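Biliverdin reductase (Synechocystis sp., PDB 5B3T) probably reduces the tetrapyrrole biliverdin with NAD(P)H as cofactor, as a two-domain member of the Gfo/Idh/MocA oxidoreductase family. Local coordinates at residues T82-L86 / H175-G179; P181-L186 / C220-L226. All coordinates share one frame. Numbering follows the deposited sequence.

Interaction 1 of 2, residues T82-L86 / H175-G179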
ATOM      1  N   THR A  82       1.457  -8.385  -4.421  1.00 14.54           N
ATOM      2  CA  THR A  82       0.682  -9.115  -5.411  1.00 14.99           C
ATOM      3  C   THR A  82      -0.808  -8.850  -5.203  1.00 16.05           C
ATOM      4  O   THR A  82      -1.198  -7.753  -4.778  1.00 14.37           O
ATOM      5  CB  THR A  82       1.033 -10.619  -5.331  1.00 14.74           C
ATOM      6  OG1 THR A  82       0.310 -11.360  -6.322  1.00 14.91           O
ATOM      7  CG2 THR A  82       0.730 -11.195  -3.941  1.00 12.27           C
ATOM      8  N   ILE A  83      -1.639  -9.834  -5.544  1.00 15.56           N
ATOM      9  CA  ILE A  83      -3.087  -9.719  -5.399  1.00 16.16           C
ATOM     10  C   ILE A  83      -3.452  -9.415  -3.949  1.00 15.12           C
ATOM     11  O   ILE A  83      -2.962 -10.077  -3.025  1.00 13.51           O
ATOM     12  CB  ILE A  83      -3.745 -11.023  -5.883  1.00 13.68           C
ATOM     13  CG1 ILE A  83      -3.513 -11.206  -7.392  1.00 21.57           C
ATOM     14  CG2 ILE A  83      -5.205 -11.050  -5.532  1.00 14.88           C
ATOM     15  CD1 ILE A  83      -3.879 -12.604  -7.917  1.00 17.46           C
ATOM     16  N   ASN A  84      -4.352  -8.467  -3.753  1.00 14.06           N
ATOM     17  CA  ASN A  84      -4.682  -7.957  -2.422  1.00 15.11           C
ATOM     18  C   ASN A  84      -5.029  -9.078  -1.450  1.00 15.93           C
ATOM     19  O   ASN A  84      -4.504  -9.134  -0.332  1.00 13.00           O
ATOM     20  CB  ASN A  84      -5.849  -6.967  -2.512  1.00 13.10           C
ATOM     21  CG  ASN A  84      -5.435  -5.620  -3.069  1.00 14.57           C
ATOM     22  OD1 ASN A  84      -4.247  -5.314  -3.166  1.00 13.77           O
ATOM     23  ND2 ASN A  84      -6.418  -4.800  -3.424  1.00 13.80           N
ATOM     24  N   GLN A  85      -5.920  -9.983  -1.863  1.00 14.80           N
ATOM     25  CA  GLN A  85      -6.437 -10.997  -0.948  1.00 17.39           C
ATOM     26  C   GLN A  85      -5.339 -11.921  -0.431  1.00 15.87           C
ATOM     27  O   GLN A  85      -5.454 -12.461   0.674  1.00 17.81           O
ATOM     28  CB  GLN A  85      -7.531 -11.808  -1.645  1.00 18.69           C
ATOM     29  CG  GLN A  85      -8.253 -12.803  -0.742  1.00 20.77           C
ATOM     30  CD  GLN A  85      -9.329 -13.585  -1.474  1.00 26.48           C
ATOM     31  OE1 GLN A  85      -9.191 -13.894  -2.659  1.00 27.59           O
ATOM     32  NE2 GLN A  85     -10.407 -13.910  -0.769  1.00 27.46           N
ATOM     33  N   LEU A  86      -4.265 -12.099  -1.200  1.00 14.90           N
ATOM     34  CA  LEU A  86      -3.254 -13.106  -0.892  1.00 15.63           C
ATOM     35  C   LEU A  86      -2.251 -12.678   0.173  1.00 15.62           C
ATOM     36  O   LEU A  86      -1.550 -13.542   0.711  1.00 14.46           O
ATOM     37  CB  LEU A  86      -2.489 -13.481  -2.164  1.00 15.14           C
ATOM     38  CG  LEU A  86      -3.258 -14.201  -3.269  1.00 17.13           C
ATOM     39  CD1 LEU A  86      -2.348 -14.469  -4.458  1.00 17.62           C
ATOM     40  CD2 LEU A  86      -3.837 -15.500  -2.734  1.00 17.37           C
ATOM     41  N   HIS A 175     -14.510  -9.167  -6.745  1.00 19.69           N
ATOM     42  CA  HIS A 175     -14.950  -8.813  -5.394  1.00 20.94           C
ATOM     43  C   HIS A 175     -14.019  -9.370  -4.322  1.00 20.54           C
ATOM     44  O   HIS A 175     -13.547  -8.632  -3.450  1.00 19.61           O
ATOM     45  CB  HIS A 175     -16.378  -9.313  -5.156  1.00 20.83           C
ATOM     46  CG  HIS A 175     -17.442  -8.421  -5.720  1.00 22.35           C
ATOM     47  ND1 HIS A 175     -17.783  -7.216  -5.146  1.00 19.91           N
ATOM     48  CD2 HIS A 175     -18.260  -8.574  -6.788  1.00 21.99           C
ATOM     49  CE1 HIS A 175     -18.756  -6.657  -5.845  1.00 21.81           C
ATOM     50  NE2 HIS A 175     -19.064  -7.461  -6.846  1.00 22.11           N
ATOM     51  N   GLN A 176     -13.743 -10.673  -4.372  1.00 20.55           N
ATOM     52  CA  GLN A 176     -12.987 -11.308  -3.297  1.00 22.58           C
ATOM     53  C   GLN A 176     -11.492 -11.016  -3.392  1.00 20.73           C
ATOM     54  O   GLN A 176     -10.845 -10.752  -2.373  1.00 19.97           O
ATOM     55  CB  GLN A 176     -13.244 -12.815  -3.303  1.00 26.63           C
ATOM     56  CG  GLN A 176     -14.648 -13.194  -2.851  1.00 31.53           C
ATOM     57  CD  GLN A 176     -14.881 -14.689  -2.882  1.00 43.64           C
ATOM     58  OE1 GLN A 176     -13.939 -15.471  -3.012  1.00 47.99           O
ATOM     59  NE2 GLN A 176     -16.139 -15.096  -2.758  1.00 42.58           N
ATOM     60  N   GLN A 177     -10.924 -11.056  -4.601  1.00 18.98           N
ATOM     61  CA  GLN A 177      -9.486 -10.847  -4.744  1.00 19.28           C
ATOM     62  C   GLN A 177      -9.100  -9.399  -4.466  1.00 17.64           C
ATOM     63  O   GLN A 177      -8.069  -9.138  -3.834  1.00 14.58           O
ATOM     64  CB  GLN A 177      -9.028 -11.261  -6.143  1.00 18.28           C
ATOM     65  CG  GLN A 177      -9.019 -12.764  -6.375  1.00 21.26           C
ATOM     66  CD  GLN A 177      -8.584 -13.133  -7.780  1.00 21.61           C
ATOM     67  OE1 GLN A 177      -9.320 -12.924  -8.744  1.00 21.85           O
ATOM     68  NE2 GLN A 177      -7.382 -13.684  -7.903  1.00 19.34           N
ATOM     69  N   PHE A 178      -9.906  -8.444  -4.933  1.00 16.62           N
ATOM     70  CA  PHE A 178      -9.586  -7.040  -4.701  1.00 17.28           C
ATOM     71  C   PHE A 178      -9.918  -6.622  -3.274  1.00 16.84           C
ATOM     72  O   PHE A 178      -9.199  -5.812  -2.679  1.00 16.25           O
ATOM     73  CB  PHE A 178     -10.322  -6.162  -5.712  1.00 16.07           C
ATOM     74  CG  PHE A 178     -10.040  -4.696  -5.557  1.00 16.40           C
ATOM     75  CD1 PHE A 178      -8.756  -4.200  -5.737  1.00 16.84           C
ATOM     76  CD2 PHE A 178     -11.055  -3.812  -5.242  1.00 17.31           C
ATOM     77  CE1 PHE A 178      -8.491  -2.850  -5.594  1.00 16.27           C
ATOM     78  CE2 PHE A 178     -10.796  -2.461  -5.101  1.00 17.10           C
ATOM     79  CZ  PHE A 178      -9.511  -1.981  -5.276  1.00 16.46           C
ATOM     80  N   GLY A 179     -10.987  -7.170  -2.710  1.00 16.29           N
ATOM     81  CA  GLY A 179     -11.348  -6.878  -1.340  1.00 16.38           C
ATOM     82  C   GLY A 179     -12.011  -5.522  -1.181  1.00 18.37           C
ATOM     83  O   GLY A 179     -12.443  -4.878  -2.143  1.00 17.78           O
TER
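In this Gfo/Idh/MocA-family enzyme, residues 82-86 form the loop that follows strand 77-80 of the nucleotide-binding Rossmann fold and leads into helix 87-96. It meets the short helix 175-178 of the C-terminal alpha/beta domain, so the contact bridges the two domains. Two hydrogen bonds join them, both accepted by carbonyls at the end of the short helix, where Gly179 leaves helical geometry with a positive phi that favours glycine. The side-chain amide of Asn84 donates from ND2 to Phe178 O (3.1 Å, nearly straight at 166°), and the backbone N of Gln85 makes a weak bond to Gln177 O (3.0 Å, 134°). Both acceptors are main-chain carbonyls of the last two residues of this one-turn helix, and the loop supplies the two N-H donors, one from a side chain and one from the backbone.

Van der Waals contacts fill in around the bonds. Asn84 CB lies 3.4 Å from Gln177 O, and the extended Gln85 brings its CD to 3.3 Å from Gln176 O. The CA-to-CB bond of Gln177 points away from the loop overall, yet its NE2 lies 3.7 Å from Ile83 CD1.

Asn84 is an NADP(+)-binding residue, although no cofactor is bound to this chain. Trp171, another residue of that site, touches Ile83, Asn84 and Gln177, which puts the bridge at the cofactor pocket; Ile83 also packs on Asn46. The Phe178 ring makes a cation-pi contact with Lys240, and Asn84 ND2 also approaches the ring, obliquely, 3.3 Å from Phe178 CD1.

Interaction 2 of 2, residues P181-L186 / C220-L226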
ATOM      1  N   PRO A 181     -12.823  -1.966  -1.200  1.00 15.76           N
ATOM      2  CA  PRO A 181     -12.183  -1.033  -2.144  1.00 15.38           C
ATOM      3  C   PRO A 181     -11.426   0.114  -1.491  1.00 14.55           C
ATOM      4  O   PRO A 181     -10.523   0.670  -2.127  1.00 15.44           O
ATOM      5  CB  PRO A 181     -13.364  -0.511  -2.975  1.00 16.62           C
ATOM      6  CG  PRO A 181     -14.421  -1.567  -2.840  1.00 17.30           C
ATOM      7  CD  PRO A 181     -14.268  -2.103  -1.449  1.00 17.41           C
ATOM      8  N   LEU A 182     -11.753   0.488  -0.257  1.00 15.43           N
ATOM      9  CA  LEU A 182     -11.145   1.647   0.381  1.00 14.71           C
ATOM     10  C   LEU A 182      -9.895   1.313   1.187  1.00 14.14           C
ATOM     11  O   LEU A 182      -9.375   2.189   1.883  1.00 14.42           O
ATOM     12  CB  LEU A 182     -12.166   2.345   1.282  1.00 14.41           C
ATOM     13  CG  LEU A 182     -13.197   3.225   0.576  1.00 16.29           C
ATOM     14  CD1 LEU A 182     -14.368   3.524   1.498  1.00 16.60           C
ATOM     15  CD2 LEU A 182     -12.546   4.513   0.090  1.00 14.30           C
ATOM     16  N   VAL A 183      -9.388   0.080   1.095  1.00 14.89           N
ATOM     17  CA  VAL A 183      -8.263  -0.330   1.935  1.00 13.75           C
ATOM     18  C   VAL A 183      -7.048   0.556   1.683  1.00 13.78           C
ATOM     19  O   VAL A 183      -6.427   1.073   2.621  1.00 12.06           O
ATOM     20  CB  VAL A 183      -7.936  -1.816   1.702  1.00 13.81           C
ATOM     21  CG1 VAL A 183      -6.548  -2.142   2.236  1.00 13.18           C
ATOM     22  CG2 VAL A 183      -8.986  -2.695   2.367  1.00 13.43           C
ATOM     23  N   ALA A 184      -6.693   0.754   0.411  1.00 12.83           N
ATOM     24  CA  ALA A 184      -5.490   1.518   0.096  1.00 14.89           C
ATOM     25  C   ALA A 184      -5.670   2.999   0.412  1.00 13.82           C
ATOM     26  O   ALA A 184      -4.765   3.635   0.964  1.00 13.88           O
ATOM     27  CB  ALA A 184      -5.112   1.323  -1.372  1.00 11.72           C
ATOM     28  N   ALA A 185      -6.830   3.564   0.069  1.00 13.29           N
ATOM     29  CA  ALA A 185      -7.058   4.982   0.322  1.00 13.52           C
ATOM     30  C   ALA A 185      -7.070   5.281   1.816  1.00 14.67           C
ATOM     31  O   ALA A 185      -6.518   6.296   2.257  1.00 14.27           O
ATOM     32  CB  ALA A 185      -8.369   5.426  -0.328  1.00 13.34           C
ATOM     33  N   LEU A 186      -7.689   4.406   2.612  1.00 13.48           N
ATOM     34  CA  LEU A 186      -7.734   4.624   4.053  1.00 14.35           C
ATOM     35  C   LEU A 186      -6.358   4.486   4.686  1.00 14.65           C
ATOM     36  O   LEU A 186      -6.092   5.100   5.726  1.00 15.02           O
ATOM     37  CB  LEU A 186      -8.717   3.653   4.701  1.00 13.60           C
ATOM     38  CG  LEU A 186     -10.180   3.890   4.337  1.00 13.11           C
ATOM     39  CD1 LEU A 186     -11.031   2.757   4.868  1.00 14.39           C
ATOM     40  CD2 LEU A 186     -10.664   5.234   4.860  1.00 14.75           C
ATOM     41  N   CYS A 220     -17.331   0.495  -9.132  1.00 16.02           N
ATOM     42  CA  CYS A 220     -17.551   0.635  -7.703  1.00 16.99           C
ATOM     43  C   CYS A 220     -17.377   2.095  -7.319  1.00 16.42           C
ATOM     44  O   CYS A 220     -16.576   2.823  -7.915  1.00 16.10           O
ATOM     45  CB  CYS A 220     -16.598  -0.246  -6.877  1.00 16.92           C
ATOM     46  SG  CYS A 220     -14.864   0.264  -6.890  1.00 19.22           S
ATOM     47  N   LEU A 221     -18.155   2.521  -6.329  1.00 16.37           N
ATOM     48  CA  LEU A 221     -18.011   3.841  -5.729  1.00 15.96           C
ATOM     49  C   LEU A 221     -18.073   3.667  -4.223  1.00 18.48           C
ATOM     50  O   LEU A 221     -19.109   3.261  -3.686  1.00 18.19           O
ATOM     51  CB  LEU A 221     -19.099   4.807  -6.206  1.00 15.97           C
ATOM     52  CG  LEU A 221     -19.101   6.163  -5.493  1.00 17.50           C
ATOM     53  CD1 LEU A 221     -17.765   6.874  -5.674  1.00 15.31           C
ATOM     54  CD2 LEU A 221     -20.249   7.032  -5.982  1.00 17.72           C
ATOM     55  N   ALA A 222     -16.965   3.952  -3.546  1.00 16.54           N
ATOM     56  CA  ALA A 222     -16.876   3.806  -2.102  1.00 18.95           C
ATOM     57  C   ALA A 222     -16.502   5.149  -1.497  1.00 17.94           C
ATOM     58  O   ALA A 222     -15.542   5.788  -1.937  1.00 16.56           O
ATOM     59  CB  ALA A 222     -15.856   2.736  -1.714  1.00 17.00           C
ATOM     60  N   THR A 223     -17.268   5.575  -0.496  1.00 17.32           N
ATOM     61  CA  THR A 223     -17.097   6.875   0.133  1.00 19.55           C
ATOM     62  C   THR A 223     -16.997   6.686   1.636  1.00 20.63           C
ATOM     63  O   THR A 223     -17.804   5.962   2.225  1.00 20.65           O
ATOM     64  CB  THR A 223     -18.264   7.810  -0.202  1.00 20.21           C
ATOM     65  OG1 THR A 223     -19.498   7.177   0.159  1.00 21.56           O
ATOM     66  CG2 THR A 223     -18.288   8.124  -1.688  1.00 17.67           C
ATOM     67  N   ALA A 224     -16.011   7.331   2.253  1.00 17.64           N
ATOM     68  CA  ALA A 224     -15.840   7.301   3.698  1.00 18.51           C
ATOM     69  C   ALA A 224     -15.667   8.724   4.201  1.00 20.04           C
ATOM     70  O   ALA A 224     -14.837   9.474   3.677  1.00 17.54           O
ATOM     71  CB  ALA A 224     -14.639   6.440   4.104  1.00 16.57           C
ATOM     72  N   TYR A 225     -16.453   9.093   5.207  1.00 18.65           N
ATOM     73  CA  TYR A 225     -16.396  10.418   5.809  1.00 19.74           C
ATOM     74  C   TYR A 225     -15.945  10.262   7.255  1.00 20.79           C
ATOM     75  O   TYR A 225     -16.638   9.634   8.063  1.00 20.39           O
ATOM     76  CB  TYR A 225     -17.753  11.117   5.701  1.00 20.92           C
ATOM     77  CG  TYR A 225     -18.243  11.171   4.270  1.00 21.17           C
ATOM     78  CD1 TYR A 225     -17.626  11.994   3.336  1.00 20.82           C
ATOM     79  CD2 TYR A 225     -19.302  10.379   3.845  1.00 23.53           C
ATOM     80  CE1 TYR A 225     -18.059  12.038   2.022  1.00 21.09           C
ATOM     81  CE2 TYR A 225     -19.744  10.418   2.533  1.00 23.39           C
ATOM     82  CZ  TYR A 225     -19.118  11.250   1.627  1.00 22.08           C
ATOM     83  OH  TYR A 225     -19.551  11.293   0.322  1.00 21.78           O
ATOM     84  N   LEU A 226     -14.778  10.818   7.567  1.00 19.15           N
ATOM     85  CA  LEU A 226     -14.074  10.541   8.810  1.00 20.06           C
ATOM     86  C   LEU A 226     -14.001  11.791   9.673  1.00 21.12           C
ATOM     87  O   LEU A 226     -13.806  12.901   9.166  1.00 20.48           O
ATOM     88  CB  LEU A 226     -12.653  10.040   8.539  1.00 17.57           C
ATOM     89  CG  LEU A 226     -12.458   8.884   7.556  1.00 20.24           C
ATOM     90  CD1 LEU A 226     -10.977   8.599   7.376  1.00 19.39           C
ATOM     91  CD2 LEU A 226     -13.185   7.638   8.026  1.00 22.14           C
TER
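Residues 220-226 run as an extended strand, whereas 181-186 turn from a loop into the first turn of helix 183-189, with Leu182 at the N-cap position and Leu186 N bonded to Leu182 O at 2.9 Å. The backbones come closest at Leu182 and Ala222, whose CA atoms are 6.6 Å apart. That spacing places side chains, not main chains, between the segments. Cys220, Ala222, Ala224 and Leu226 all direct their CA-to-CB bonds toward residues 181-186, as expected for every second residue of a strand.

The strand belongs to the large mixed sheet of the C-terminal alpha/beta domain, paired with strands 199-210 and 233-241, and the helix start packs on one face of that sheet. Small alanines in the strand let the leucines approach: Leu182 CG lies 3.5 Å from Ala222 CB, and Leu182 CD1 lies 3.9 Å from Ala224 CB. Pro181 CB sits 4.3 Å from both Cys220 SG and Ala222 CB. One turn further on, Leu186 CD2 is 4.2 Å from Ala224 CB and equally far from Leu226 CD1. Helix 309-325 packs here too, with Cys321 touching both Leu186 and Leu226. The CA-to-CB bond of Thr223 points away from residues 181-186, and its OG1 is hydrogen-bonded to Gln205 OE1 of strand 199-210.

The two contacts follow one another along the chain, their centres 15 Å apart, and helix 183-189 comes next after helix 175-178. Interaction 1 is a surface contact between domains, polar in character and held by hydrogen bonds to helix-end carbonyls. Interaction 2 lies buried within the C-terminal domain and consists of apolar side chains fitted onto a sheet face. They share no residues, yet the C-terminal segments 175-179 and 181-186 adjoin in sequence: the first meets the Rossmann domain beside the cofactor site, the second is packed against the sheet of its own domain. The chain thus passes from an interdomain bridge into a hydrophobic core within a few residues.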